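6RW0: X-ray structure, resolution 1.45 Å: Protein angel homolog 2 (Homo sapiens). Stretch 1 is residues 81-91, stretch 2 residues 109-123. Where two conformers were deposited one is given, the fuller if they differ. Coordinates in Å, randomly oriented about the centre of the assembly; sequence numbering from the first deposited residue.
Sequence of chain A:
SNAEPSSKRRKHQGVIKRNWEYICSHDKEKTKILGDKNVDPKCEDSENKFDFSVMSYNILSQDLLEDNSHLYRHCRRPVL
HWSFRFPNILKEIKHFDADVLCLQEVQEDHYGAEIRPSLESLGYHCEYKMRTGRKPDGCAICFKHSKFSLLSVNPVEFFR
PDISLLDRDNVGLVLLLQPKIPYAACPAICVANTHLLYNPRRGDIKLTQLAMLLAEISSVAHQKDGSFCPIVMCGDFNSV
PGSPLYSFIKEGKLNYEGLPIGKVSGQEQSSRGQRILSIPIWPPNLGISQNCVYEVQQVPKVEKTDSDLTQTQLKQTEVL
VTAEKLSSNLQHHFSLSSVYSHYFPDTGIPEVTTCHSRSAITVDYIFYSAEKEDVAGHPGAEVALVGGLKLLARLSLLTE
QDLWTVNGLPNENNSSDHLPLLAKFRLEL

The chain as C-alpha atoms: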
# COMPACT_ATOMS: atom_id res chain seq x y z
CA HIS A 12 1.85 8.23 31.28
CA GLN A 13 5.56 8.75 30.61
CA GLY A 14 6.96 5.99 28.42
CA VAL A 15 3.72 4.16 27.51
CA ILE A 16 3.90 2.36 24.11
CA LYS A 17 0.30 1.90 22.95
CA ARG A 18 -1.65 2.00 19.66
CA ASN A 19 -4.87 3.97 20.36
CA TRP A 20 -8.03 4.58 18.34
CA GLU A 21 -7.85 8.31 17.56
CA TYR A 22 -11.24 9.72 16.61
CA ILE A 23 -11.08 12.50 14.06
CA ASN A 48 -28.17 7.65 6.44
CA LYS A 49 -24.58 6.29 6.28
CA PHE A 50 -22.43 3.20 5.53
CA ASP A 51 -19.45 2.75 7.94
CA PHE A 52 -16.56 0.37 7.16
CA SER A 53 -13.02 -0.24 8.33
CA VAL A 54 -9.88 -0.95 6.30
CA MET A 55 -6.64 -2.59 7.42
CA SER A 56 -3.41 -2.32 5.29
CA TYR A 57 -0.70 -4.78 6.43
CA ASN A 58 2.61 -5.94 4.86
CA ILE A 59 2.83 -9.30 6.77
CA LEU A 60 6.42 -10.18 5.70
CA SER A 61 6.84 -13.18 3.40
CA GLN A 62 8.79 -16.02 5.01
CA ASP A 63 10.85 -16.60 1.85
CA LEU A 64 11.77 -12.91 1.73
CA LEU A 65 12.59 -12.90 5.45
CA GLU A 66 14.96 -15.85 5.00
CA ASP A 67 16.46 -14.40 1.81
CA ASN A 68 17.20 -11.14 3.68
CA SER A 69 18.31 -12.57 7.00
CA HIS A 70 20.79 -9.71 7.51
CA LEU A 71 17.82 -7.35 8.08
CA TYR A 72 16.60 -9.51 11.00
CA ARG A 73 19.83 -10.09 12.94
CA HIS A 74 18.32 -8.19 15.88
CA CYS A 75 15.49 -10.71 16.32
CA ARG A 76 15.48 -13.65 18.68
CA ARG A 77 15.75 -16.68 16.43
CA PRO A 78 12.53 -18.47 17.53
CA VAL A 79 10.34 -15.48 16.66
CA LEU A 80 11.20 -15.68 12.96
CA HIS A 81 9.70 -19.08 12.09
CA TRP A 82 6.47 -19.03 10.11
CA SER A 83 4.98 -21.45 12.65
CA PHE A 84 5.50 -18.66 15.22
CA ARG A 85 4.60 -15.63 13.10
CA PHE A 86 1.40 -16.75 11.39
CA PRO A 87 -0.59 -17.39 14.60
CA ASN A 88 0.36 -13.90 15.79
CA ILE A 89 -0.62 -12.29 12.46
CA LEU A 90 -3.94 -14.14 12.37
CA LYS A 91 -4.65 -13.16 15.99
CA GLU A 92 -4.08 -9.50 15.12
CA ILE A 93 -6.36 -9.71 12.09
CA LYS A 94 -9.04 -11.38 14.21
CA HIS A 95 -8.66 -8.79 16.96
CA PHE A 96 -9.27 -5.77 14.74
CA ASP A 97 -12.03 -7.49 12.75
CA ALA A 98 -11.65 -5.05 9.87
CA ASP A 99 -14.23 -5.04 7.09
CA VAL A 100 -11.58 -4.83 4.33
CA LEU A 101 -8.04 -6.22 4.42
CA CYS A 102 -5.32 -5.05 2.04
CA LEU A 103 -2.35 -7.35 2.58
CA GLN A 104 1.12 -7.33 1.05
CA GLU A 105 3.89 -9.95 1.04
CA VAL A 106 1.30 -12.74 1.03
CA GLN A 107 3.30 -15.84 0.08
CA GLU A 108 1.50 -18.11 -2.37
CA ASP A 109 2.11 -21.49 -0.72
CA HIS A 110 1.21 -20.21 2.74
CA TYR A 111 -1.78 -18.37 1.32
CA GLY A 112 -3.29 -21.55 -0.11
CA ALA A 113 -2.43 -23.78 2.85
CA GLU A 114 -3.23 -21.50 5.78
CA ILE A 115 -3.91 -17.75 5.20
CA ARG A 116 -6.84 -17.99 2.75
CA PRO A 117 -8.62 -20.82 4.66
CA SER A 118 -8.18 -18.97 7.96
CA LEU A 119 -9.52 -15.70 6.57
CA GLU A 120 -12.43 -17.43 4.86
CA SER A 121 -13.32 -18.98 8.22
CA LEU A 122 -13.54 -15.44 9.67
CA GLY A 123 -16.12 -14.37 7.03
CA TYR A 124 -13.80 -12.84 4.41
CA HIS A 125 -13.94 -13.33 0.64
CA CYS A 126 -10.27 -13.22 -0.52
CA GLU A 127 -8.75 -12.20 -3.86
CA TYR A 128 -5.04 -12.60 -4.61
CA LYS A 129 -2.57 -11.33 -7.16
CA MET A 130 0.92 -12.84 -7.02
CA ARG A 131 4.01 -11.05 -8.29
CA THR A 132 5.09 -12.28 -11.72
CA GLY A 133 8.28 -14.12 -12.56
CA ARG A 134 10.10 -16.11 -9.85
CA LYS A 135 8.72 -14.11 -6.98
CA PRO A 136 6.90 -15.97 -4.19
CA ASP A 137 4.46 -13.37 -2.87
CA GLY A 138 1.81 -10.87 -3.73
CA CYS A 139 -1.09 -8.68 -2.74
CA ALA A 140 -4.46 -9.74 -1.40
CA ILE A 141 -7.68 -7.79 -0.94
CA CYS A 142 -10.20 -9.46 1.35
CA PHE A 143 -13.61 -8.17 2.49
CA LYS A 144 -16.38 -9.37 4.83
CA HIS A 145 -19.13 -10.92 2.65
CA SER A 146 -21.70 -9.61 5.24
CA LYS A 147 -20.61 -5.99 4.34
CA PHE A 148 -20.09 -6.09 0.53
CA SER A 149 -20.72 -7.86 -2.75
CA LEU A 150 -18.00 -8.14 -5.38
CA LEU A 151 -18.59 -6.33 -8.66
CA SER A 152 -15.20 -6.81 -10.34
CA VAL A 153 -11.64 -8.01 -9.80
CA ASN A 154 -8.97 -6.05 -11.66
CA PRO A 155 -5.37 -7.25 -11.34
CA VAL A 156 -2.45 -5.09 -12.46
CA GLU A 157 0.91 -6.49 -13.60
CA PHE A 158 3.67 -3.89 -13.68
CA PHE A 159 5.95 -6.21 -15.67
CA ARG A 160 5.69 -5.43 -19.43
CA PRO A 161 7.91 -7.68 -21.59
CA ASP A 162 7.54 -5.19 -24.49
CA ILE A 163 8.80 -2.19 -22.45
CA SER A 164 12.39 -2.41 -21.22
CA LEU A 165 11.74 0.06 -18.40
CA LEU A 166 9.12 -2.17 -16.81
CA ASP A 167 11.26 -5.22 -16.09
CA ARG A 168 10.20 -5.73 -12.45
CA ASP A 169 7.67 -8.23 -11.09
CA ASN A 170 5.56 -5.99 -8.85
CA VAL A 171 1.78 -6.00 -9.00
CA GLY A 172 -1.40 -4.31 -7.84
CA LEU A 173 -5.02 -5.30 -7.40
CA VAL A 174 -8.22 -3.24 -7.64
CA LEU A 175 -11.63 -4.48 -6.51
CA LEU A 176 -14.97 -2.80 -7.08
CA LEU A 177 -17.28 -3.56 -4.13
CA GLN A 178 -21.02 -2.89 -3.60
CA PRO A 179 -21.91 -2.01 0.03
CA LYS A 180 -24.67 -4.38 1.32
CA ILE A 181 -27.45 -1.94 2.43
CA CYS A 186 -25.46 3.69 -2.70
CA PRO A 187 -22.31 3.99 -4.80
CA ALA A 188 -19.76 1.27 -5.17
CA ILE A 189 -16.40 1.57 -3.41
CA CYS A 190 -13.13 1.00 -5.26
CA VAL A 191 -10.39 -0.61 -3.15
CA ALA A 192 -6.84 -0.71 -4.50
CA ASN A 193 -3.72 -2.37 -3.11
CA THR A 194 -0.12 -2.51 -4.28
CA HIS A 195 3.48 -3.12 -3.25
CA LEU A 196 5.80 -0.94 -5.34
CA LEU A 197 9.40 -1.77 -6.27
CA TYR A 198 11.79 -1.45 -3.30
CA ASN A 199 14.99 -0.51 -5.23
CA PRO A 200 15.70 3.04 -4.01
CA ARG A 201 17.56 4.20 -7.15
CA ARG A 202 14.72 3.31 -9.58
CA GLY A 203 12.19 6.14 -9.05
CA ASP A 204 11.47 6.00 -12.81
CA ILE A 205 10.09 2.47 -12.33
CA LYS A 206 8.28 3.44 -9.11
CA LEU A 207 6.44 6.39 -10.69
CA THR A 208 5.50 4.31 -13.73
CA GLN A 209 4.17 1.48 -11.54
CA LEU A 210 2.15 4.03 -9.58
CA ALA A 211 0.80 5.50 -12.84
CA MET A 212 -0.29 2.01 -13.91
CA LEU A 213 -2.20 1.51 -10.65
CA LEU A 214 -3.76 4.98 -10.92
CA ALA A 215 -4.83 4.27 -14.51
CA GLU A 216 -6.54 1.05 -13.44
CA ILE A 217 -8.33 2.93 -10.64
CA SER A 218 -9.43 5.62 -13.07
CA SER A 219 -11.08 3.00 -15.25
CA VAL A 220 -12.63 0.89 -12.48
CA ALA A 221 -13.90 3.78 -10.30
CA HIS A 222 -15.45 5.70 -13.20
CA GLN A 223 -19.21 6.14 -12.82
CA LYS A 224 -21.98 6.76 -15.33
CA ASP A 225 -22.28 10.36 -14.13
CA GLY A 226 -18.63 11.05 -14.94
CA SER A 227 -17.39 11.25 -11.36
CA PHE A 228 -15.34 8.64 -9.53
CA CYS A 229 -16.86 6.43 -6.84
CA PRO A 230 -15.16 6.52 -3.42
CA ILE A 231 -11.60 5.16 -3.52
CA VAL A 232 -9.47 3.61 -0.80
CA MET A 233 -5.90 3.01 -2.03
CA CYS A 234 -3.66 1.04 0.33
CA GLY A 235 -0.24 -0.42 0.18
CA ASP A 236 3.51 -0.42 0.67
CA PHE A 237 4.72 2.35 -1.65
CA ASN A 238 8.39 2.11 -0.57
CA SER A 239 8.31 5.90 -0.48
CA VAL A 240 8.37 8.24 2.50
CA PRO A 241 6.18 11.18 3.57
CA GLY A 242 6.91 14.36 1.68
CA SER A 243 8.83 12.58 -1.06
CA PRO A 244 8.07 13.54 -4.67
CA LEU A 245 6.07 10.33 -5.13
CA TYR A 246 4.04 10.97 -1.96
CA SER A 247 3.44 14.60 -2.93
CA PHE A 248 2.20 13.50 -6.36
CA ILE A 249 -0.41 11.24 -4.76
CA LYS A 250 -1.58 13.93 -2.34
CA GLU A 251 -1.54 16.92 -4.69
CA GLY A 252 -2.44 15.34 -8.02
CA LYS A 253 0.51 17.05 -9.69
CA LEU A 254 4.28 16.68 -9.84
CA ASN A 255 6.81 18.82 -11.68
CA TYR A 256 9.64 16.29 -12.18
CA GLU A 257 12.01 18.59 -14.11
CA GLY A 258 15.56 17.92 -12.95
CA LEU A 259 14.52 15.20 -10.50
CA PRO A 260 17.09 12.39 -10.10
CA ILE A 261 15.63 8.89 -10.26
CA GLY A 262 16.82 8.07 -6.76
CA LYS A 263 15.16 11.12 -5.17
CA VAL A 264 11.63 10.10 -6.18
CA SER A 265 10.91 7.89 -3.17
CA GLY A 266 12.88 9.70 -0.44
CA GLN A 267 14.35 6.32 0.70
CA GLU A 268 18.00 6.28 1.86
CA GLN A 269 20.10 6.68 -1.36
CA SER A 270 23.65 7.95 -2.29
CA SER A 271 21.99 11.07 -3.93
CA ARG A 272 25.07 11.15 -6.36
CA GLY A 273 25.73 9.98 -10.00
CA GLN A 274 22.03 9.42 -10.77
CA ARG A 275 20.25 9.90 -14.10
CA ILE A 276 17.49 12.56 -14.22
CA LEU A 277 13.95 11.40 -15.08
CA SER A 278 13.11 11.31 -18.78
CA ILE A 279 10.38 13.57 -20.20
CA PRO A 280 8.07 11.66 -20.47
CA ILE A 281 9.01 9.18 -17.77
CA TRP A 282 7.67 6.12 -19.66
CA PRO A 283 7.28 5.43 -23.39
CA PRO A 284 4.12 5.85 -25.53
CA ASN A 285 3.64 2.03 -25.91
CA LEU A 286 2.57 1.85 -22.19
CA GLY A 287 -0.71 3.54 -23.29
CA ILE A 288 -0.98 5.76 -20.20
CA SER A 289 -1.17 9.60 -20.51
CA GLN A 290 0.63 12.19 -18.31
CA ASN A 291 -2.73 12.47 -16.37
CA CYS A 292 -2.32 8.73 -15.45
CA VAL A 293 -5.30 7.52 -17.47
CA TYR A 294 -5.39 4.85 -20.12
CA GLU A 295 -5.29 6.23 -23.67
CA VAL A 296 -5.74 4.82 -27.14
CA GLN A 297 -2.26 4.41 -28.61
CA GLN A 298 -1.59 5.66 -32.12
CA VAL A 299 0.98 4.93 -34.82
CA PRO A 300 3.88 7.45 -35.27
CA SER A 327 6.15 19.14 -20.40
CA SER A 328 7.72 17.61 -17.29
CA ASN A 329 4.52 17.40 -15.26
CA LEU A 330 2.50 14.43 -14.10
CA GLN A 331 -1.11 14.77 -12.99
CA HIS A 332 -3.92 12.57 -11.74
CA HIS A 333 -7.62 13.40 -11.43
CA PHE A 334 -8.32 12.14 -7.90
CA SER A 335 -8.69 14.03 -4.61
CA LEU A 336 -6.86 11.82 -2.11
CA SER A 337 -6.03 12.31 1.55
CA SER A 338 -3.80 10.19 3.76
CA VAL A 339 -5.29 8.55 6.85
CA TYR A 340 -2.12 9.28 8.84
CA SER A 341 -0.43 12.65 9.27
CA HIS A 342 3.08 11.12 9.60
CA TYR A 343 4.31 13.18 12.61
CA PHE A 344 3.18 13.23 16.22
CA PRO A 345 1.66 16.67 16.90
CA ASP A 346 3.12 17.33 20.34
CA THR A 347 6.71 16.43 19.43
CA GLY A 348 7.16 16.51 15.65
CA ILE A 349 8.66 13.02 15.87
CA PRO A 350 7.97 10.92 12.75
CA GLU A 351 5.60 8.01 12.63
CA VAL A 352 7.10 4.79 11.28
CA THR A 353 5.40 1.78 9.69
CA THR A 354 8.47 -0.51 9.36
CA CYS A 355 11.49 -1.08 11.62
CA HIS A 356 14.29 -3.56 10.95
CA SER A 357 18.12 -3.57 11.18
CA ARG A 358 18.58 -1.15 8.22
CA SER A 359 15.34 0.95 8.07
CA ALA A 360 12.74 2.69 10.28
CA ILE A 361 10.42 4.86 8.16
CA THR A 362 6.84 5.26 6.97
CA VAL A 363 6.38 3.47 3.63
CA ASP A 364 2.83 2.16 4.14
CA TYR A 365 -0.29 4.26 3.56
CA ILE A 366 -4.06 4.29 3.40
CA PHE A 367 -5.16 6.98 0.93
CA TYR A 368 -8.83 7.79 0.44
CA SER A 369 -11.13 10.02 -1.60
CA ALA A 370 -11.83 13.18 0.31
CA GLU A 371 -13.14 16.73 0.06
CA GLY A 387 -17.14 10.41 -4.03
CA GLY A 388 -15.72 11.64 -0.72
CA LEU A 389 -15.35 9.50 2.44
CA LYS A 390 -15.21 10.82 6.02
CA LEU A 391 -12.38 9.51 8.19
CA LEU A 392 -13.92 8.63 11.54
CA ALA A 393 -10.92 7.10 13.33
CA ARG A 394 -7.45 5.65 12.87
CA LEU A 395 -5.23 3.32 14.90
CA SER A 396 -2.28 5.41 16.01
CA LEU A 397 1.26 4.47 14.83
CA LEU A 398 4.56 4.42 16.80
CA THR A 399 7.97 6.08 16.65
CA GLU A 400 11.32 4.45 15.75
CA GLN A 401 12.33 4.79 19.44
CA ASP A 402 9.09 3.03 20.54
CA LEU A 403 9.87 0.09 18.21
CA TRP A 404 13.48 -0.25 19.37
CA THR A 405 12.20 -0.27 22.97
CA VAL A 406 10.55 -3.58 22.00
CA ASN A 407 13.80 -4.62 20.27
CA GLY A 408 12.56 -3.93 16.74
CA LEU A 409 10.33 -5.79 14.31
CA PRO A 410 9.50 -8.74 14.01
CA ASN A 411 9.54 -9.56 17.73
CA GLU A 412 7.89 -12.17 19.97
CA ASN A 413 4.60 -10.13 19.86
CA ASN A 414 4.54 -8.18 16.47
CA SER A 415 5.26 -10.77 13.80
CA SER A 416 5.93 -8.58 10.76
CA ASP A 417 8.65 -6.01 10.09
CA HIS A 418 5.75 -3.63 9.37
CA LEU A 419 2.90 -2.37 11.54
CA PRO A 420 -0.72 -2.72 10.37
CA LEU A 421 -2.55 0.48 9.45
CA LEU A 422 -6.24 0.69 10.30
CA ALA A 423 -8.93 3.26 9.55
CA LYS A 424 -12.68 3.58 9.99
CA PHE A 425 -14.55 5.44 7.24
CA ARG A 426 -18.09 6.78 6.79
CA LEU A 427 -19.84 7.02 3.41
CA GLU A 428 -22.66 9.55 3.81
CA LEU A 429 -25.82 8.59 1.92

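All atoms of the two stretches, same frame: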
# COMPACT_ATOMS: atom_id res chain seq x y z
N HIS A 81 10.30 -17.96 12.81
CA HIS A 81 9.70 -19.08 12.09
C HIS A 81 8.26 -18.79 11.72
O HIS A 81 7.51 -18.17 12.49
CB HIS A 81 9.75 -20.34 12.96
CG HIS A 81 11.14 -20.74 13.34
ND1 HIS A 81 12.07 -21.15 12.41
CD2 HIS A 81 11.75 -20.79 14.54
CE1 HIS A 81 13.20 -21.44 13.03
NE2 HIS A 81 13.04 -21.23 14.33
N TRP A 82 7.85 -19.24 10.53
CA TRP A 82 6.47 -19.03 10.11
C TRP A 82 5.48 -19.69 11.06
O TRP A 82 4.38 -19.17 11.26
CB TRP A 82 6.27 -19.54 8.68
CG TRP A 82 4.89 -19.35 8.12
CD1 TRP A 82 4.04 -20.34 7.71
CD2 TRP A 82 4.22 -18.11 7.87
NE1 TRP A 82 2.88 -19.78 7.22
CE2 TRP A 82 2.96 -18.42 7.32
CE3 TRP A 82 4.55 -16.78 8.08
CZ2 TRP A 82 2.04 -17.44 6.97
CZ3 TRP A 82 3.65 -15.81 7.72
CH2 TRP A 82 2.41 -16.14 7.18
N SER A 83 5.86 -20.81 11.68
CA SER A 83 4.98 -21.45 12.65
C SER A 83 4.72 -20.57 13.87
O SER A 83 3.72 -20.75 14.57
CB SER A 83 5.60 -22.78 13.10
OG SER A 83 6.86 -22.57 13.71
N PHE A 84 5.64 -19.64 14.16
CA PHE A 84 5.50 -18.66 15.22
C PHE A 84 4.75 -17.42 14.73
O PHE A 84 3.83 -16.92 15.39
CB PHE A 84 6.89 -18.26 15.75
CG PHE A 84 6.84 -17.37 16.96
CD1 PHE A 84 6.72 -15.99 16.83
CD2 PHE A 84 6.89 -17.91 18.23
CE1 PHE A 84 6.65 -15.17 17.94
CE2 PHE A 84 6.83 -17.09 19.35
CZ PHE A 84 6.69 -15.72 19.20
N ARG A 85 5.12 -16.92 13.55
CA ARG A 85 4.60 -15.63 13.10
C ARG A 85 3.14 -15.71 12.67
O ARG A 85 2.36 -14.80 12.96
CB ARG A 85 5.45 -15.10 11.94
CG ARG A 85 6.90 -14.85 12.32
CD ARG A 85 7.61 -13.97 11.31
NE ARG A 85 7.58 -14.46 9.93
CZ ARG A 85 6.96 -13.87 8.91
NH1 ARG A 85 6.26 -12.75 9.06
NH2 ARG A 85 7.03 -14.41 7.70
N PHE A 86 2.76 -16.74 11.93
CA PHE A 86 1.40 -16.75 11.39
C PHE A 86 0.34 -16.73 12.48
O PHE A 86 -0.63 -15.96 12.35
CB PHE A 86 1.19 -17.92 10.42
CG PHE A 86 -0.23 -18.02 9.96
CD1 PHE A 86 -0.79 -17.01 9.20
CD2 PHE A 86 -1.02 -19.09 10.33
CE1 PHE A 86 -2.12 -17.08 8.79
CE2 PHE A 86 -2.34 -19.16 9.93
CZ PHE A 86 -2.89 -18.16 9.16
N PRO A 87 0.43 -17.52 13.55
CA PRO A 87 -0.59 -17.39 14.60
C PRO A 87 -0.70 -15.99 15.16
O PRO A 87 -1.81 -15.54 15.48
CB PRO A 87 -0.15 -18.42 15.65
CG PRO A 87 0.62 -19.43 14.88
CD PRO A 87 1.34 -18.66 13.80
N ASN A 88 0.41 -15.27 15.31
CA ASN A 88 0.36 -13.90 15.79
C ASN A 88 -0.34 -12.98 14.78
O ASN A 88 -1.16 -12.14 15.16
CB ASN A 88 1.77 -13.38 16.04
CG ASN A 88 2.27 -13.70 17.43
OD1 ASN A 88 1.52 -14.16 18.30
ND2 ASN A 88 3.54 -13.42 17.66
N ILE A 89 -0.01 -13.13 13.50
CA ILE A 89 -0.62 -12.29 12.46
C ILE A 89 -2.12 -12.54 12.39
O ILE A 89 -2.92 -11.60 12.32
CB ILE A 89 0.08 -12.55 11.12
CG1 ILE A 89 1.51 -12.01 11.14
CG2 ILE A 89 -0.72 -11.94 9.97
CD1 ILE A 89 2.44 -12.63 10.12
N LEU A 90 -2.52 -13.82 12.42
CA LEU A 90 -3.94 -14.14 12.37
C LEU A 90 -4.67 -13.60 13.59
O LEU A 90 -5.79 -13.08 13.48
CB LEU A 90 -4.12 -15.65 12.24
CG LEU A 90 -5.56 -16.17 12.19
CD1 LEU A 90 -6.23 -15.63 10.94
CD2 LEU A 90 -5.59 -17.69 12.25
N LYS A 91 -4.04 -13.69 14.77
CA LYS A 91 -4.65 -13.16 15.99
C LYS A 91 -4.88 -11.66 15.89
O LYS A 91 -5.92 -11.16 16.33
CB LYS A 91 -3.76 -13.51 17.17
CG LYS A 91 -4.25 -13.00 18.51
CD LYS A 91 -3.32 -13.47 19.63
CE LYS A 91 -3.80 -13.01 20.99
NZ LYS A 91 -2.82 -13.33 22.06
N ASP A 109 2.32 -20.17 -1.31
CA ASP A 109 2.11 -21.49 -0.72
C ASP A 109 1.41 -21.37 0.63
O ASP A 109 0.42 -22.07 0.89
CB ASP A 109 3.39 -22.34 -0.67
CG ASP A 109 4.56 -21.71 0.08
OD1 ASP A 109 4.47 -20.57 0.57
OD2 ASP A 109 5.60 -22.41 0.17
N HIS A 110 1.86 -20.45 1.46
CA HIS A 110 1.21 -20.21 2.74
C HIS A 110 -0.21 -19.69 2.57
O HIS A 110 -1.09 -19.98 3.39
CB HIS A 110 2.03 -19.22 3.54
CG HIS A 110 3.37 -19.74 3.91
ND1 HIS A 110 4.41 -18.92 4.28
CD2 HIS A 110 3.83 -21.01 3.99
CE1 HIS A 110 5.46 -19.66 4.57
NE2 HIS A 110 5.13 -20.93 4.42
N TYR A 111 -0.44 -18.89 1.54
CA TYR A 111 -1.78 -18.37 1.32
C TYR A 111 -2.76 -19.51 1.06
O TYR A 111 -3.85 -19.57 1.66
CB TYR A 111 -1.74 -17.42 0.13
CG TYR A 111 -3.06 -16.81 -0.26
CD1 TYR A 111 -3.70 -15.87 0.55
CD2 TYR A 111 -3.65 -17.13 -1.46
CE1 TYR A 111 -4.90 -15.28 0.17
CE2 TYR A 111 -4.84 -16.56 -1.85
CZ TYR A 111 -5.46 -15.64 -1.03
OH TYR A 111 -6.65 -15.06 -1.43
N GLY A 112 -2.39 -20.44 0.18
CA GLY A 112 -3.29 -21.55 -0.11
C GLY A 112 -3.47 -22.50 1.06
O GLY A 112 -4.57 -23.00 1.30
N ALA A 113 -2.39 -22.76 1.80
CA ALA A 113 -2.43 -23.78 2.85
C ALA A 113 -3.09 -23.28 4.12
O ALA A 113 -3.75 -24.06 4.83
CB ALA A 113 -1.01 -24.22 3.19
N GLU A 114 -2.90 -22.00 4.46
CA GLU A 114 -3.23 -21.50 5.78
C GLU A 114 -3.90 -20.12 5.79
O GLU A 114 -4.91 -19.93 6.48
CB GLU A 114 -1.97 -21.39 6.64
CG GLU A 114 -1.07 -22.59 6.69
CD GLU A 114 0.28 -22.18 7.21
OE1 GLU A 114 0.44 -22.14 8.45
OE2 GLU A 114 1.15 -21.84 6.38
N ILE A 115 -3.35 -19.13 5.10
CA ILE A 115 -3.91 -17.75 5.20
C ILE A 115 -5.31 -17.65 4.60
O ILE A 115 -6.20 -17.21 5.29
CB ILE A 115 -2.97 -16.72 4.55
CG1 ILE A 115 -1.55 -16.82 5.10
CG2 ILE A 115 -3.54 -15.33 4.72
CD1 ILE A 115 -0.54 -16.02 4.30
N ARG A 116 -5.50 -18.09 3.36
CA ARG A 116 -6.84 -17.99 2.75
C ARG A 116 -7.86 -18.83 3.52
O ARG A 116 -8.88 -18.30 3.83
CB ARG A 116 -6.79 -18.37 1.27
CG ARG A 116 -8.01 -17.87 0.53
CD ARG A 116 -8.02 -18.29 -0.92
NE ARG A 116 -9.02 -17.55 -1.66
CZ ARG A 116 -10.28 -17.89 -1.73
NH1 ARG A 116 -10.69 -18.99 -1.14
NH2 ARG A 116 -11.13 -17.14 -2.40
N PRO A 117 -7.61 -20.09 3.91
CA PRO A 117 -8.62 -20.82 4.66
C PRO A 117 -8.94 -20.13 5.99
O PRO A 117 -10.05 -20.09 6.35
CB PRO A 117 -8.00 -22.21 4.86
CG PRO A 117 -7.02 -22.33 3.75
CD PRO A 117 -6.46 -20.93 3.62
N SER A 118 -7.94 -19.61 6.68
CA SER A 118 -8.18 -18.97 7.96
C SER A 118 -9.01 -17.71 7.80
O SER A 118 -9.94 -17.47 8.57
CB SER A 118 -6.85 -18.65 8.65
OG SER A 118 -6.16 -19.84 9.01
N LEU A 119 -8.73 -16.90 6.77
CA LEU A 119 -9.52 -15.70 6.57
C LEU A 119 -10.94 -16.02 6.12
O LEU A 119 -11.89 -15.35 6.54
CB LEU A 119 -8.82 -14.78 5.57
CG LEU A 119 -7.46 -14.24 6.02
CD1 LEU A 119 -6.81 -13.37 4.95
CD2 LEU A 119 -7.61 -13.45 7.32
N GLU A 120 -11.05 -17.02 5.26
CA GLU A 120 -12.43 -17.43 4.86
C GLU A 120 -13.32 -17.92 6.05
O GLU A 120 -14.56 -17.58 6.33
CB GLU A 120 -12.40 -18.47 3.74
CG GLU A 120 -11.79 -17.96 2.43
CD GLU A 120 -12.69 -17.34 1.37
OE1 GLU A 120 -13.81 -17.83 1.20
OE2 GLU A 120 -12.24 -16.39 0.70
N SER A 121 -12.61 -18.53 7.03
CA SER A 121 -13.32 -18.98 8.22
C SER A 121 -13.82 -17.80 9.05
O SER A 121 -14.80 -17.94 9.78
CB SER A 121 -12.44 -19.91 9.05
OG SER A 121 -11.44 -19.21 9.75
N LEU A 122 -13.15 -16.65 8.96
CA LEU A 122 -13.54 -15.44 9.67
C LEU A 122 -14.60 -14.63 8.93
O LEU A 122 -15.01 -13.58 9.43
CB LEU A 122 -12.31 -14.56 9.92
CG LEU A 122 -11.20 -15.10 10.82
CD1 LEU A 122 -10.02 -14.14 10.90
CD2 LEU A 122 -11.77 -15.39 12.21
N GLY A 123 -15.06 -15.06 7.76
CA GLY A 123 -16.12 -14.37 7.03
C GLY A 123 -15.61 -13.51 5.90
O GLY A 123 -16.37 -12.73 5.41
O HOH W 1 2.20 -21.48 10.31

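The helical parts of the two stretches run side by side in roughly the same direction, their axes inclined by 27° and 11.4 Å apart at closest approach; 402 Å² is buried between the two stretches, both sides summed. Stretch 1 contributes three residues spaced four apart, Trp-82, Phe-86 and Leu-90, all with t chi1 and with CA-to-CB bonds directed toward the second helix.

Polar contacts gather around Trp-82. Its indole NE1 donates a hydrogen bond to Glu-114 OE2 (2.8 Å, 155°), so the one polar atom of this large ring is satisfied at its edge. The other carboxylate oxygen, Glu-114 OE1, accepts a hydrogen bond from a water 2.6 Å away, which also donates weakly to Trp-82 O at 3.3 Å.

The five-membered ring of Trp-82 stacks face to face on the imidazole of His-110, with centroids 3.6 Å apart and planes at 6°.

Packing of side chains completes the contact. Buried Ile-115, apolar and branched, suits the space beside two aromatic residues, its CD1 lying 4.0 Å from Trp-82 CZ2 and its CG1 3.7 Å from Phe-86 CE1. Ser-118 OG approaches the edge of Phe-86, 3.7 Å from CZ, while donating to Glu-114 O (2.8 Å), which satisfies its hydroxyl within its own helix. Further along, Leu-90 offers an apolar end, CD1, to Ser-118 CB (3.8 Å), Leu-122 CD1 (4.1 Å) and buried Leu-119 CD2 (4.4 Å).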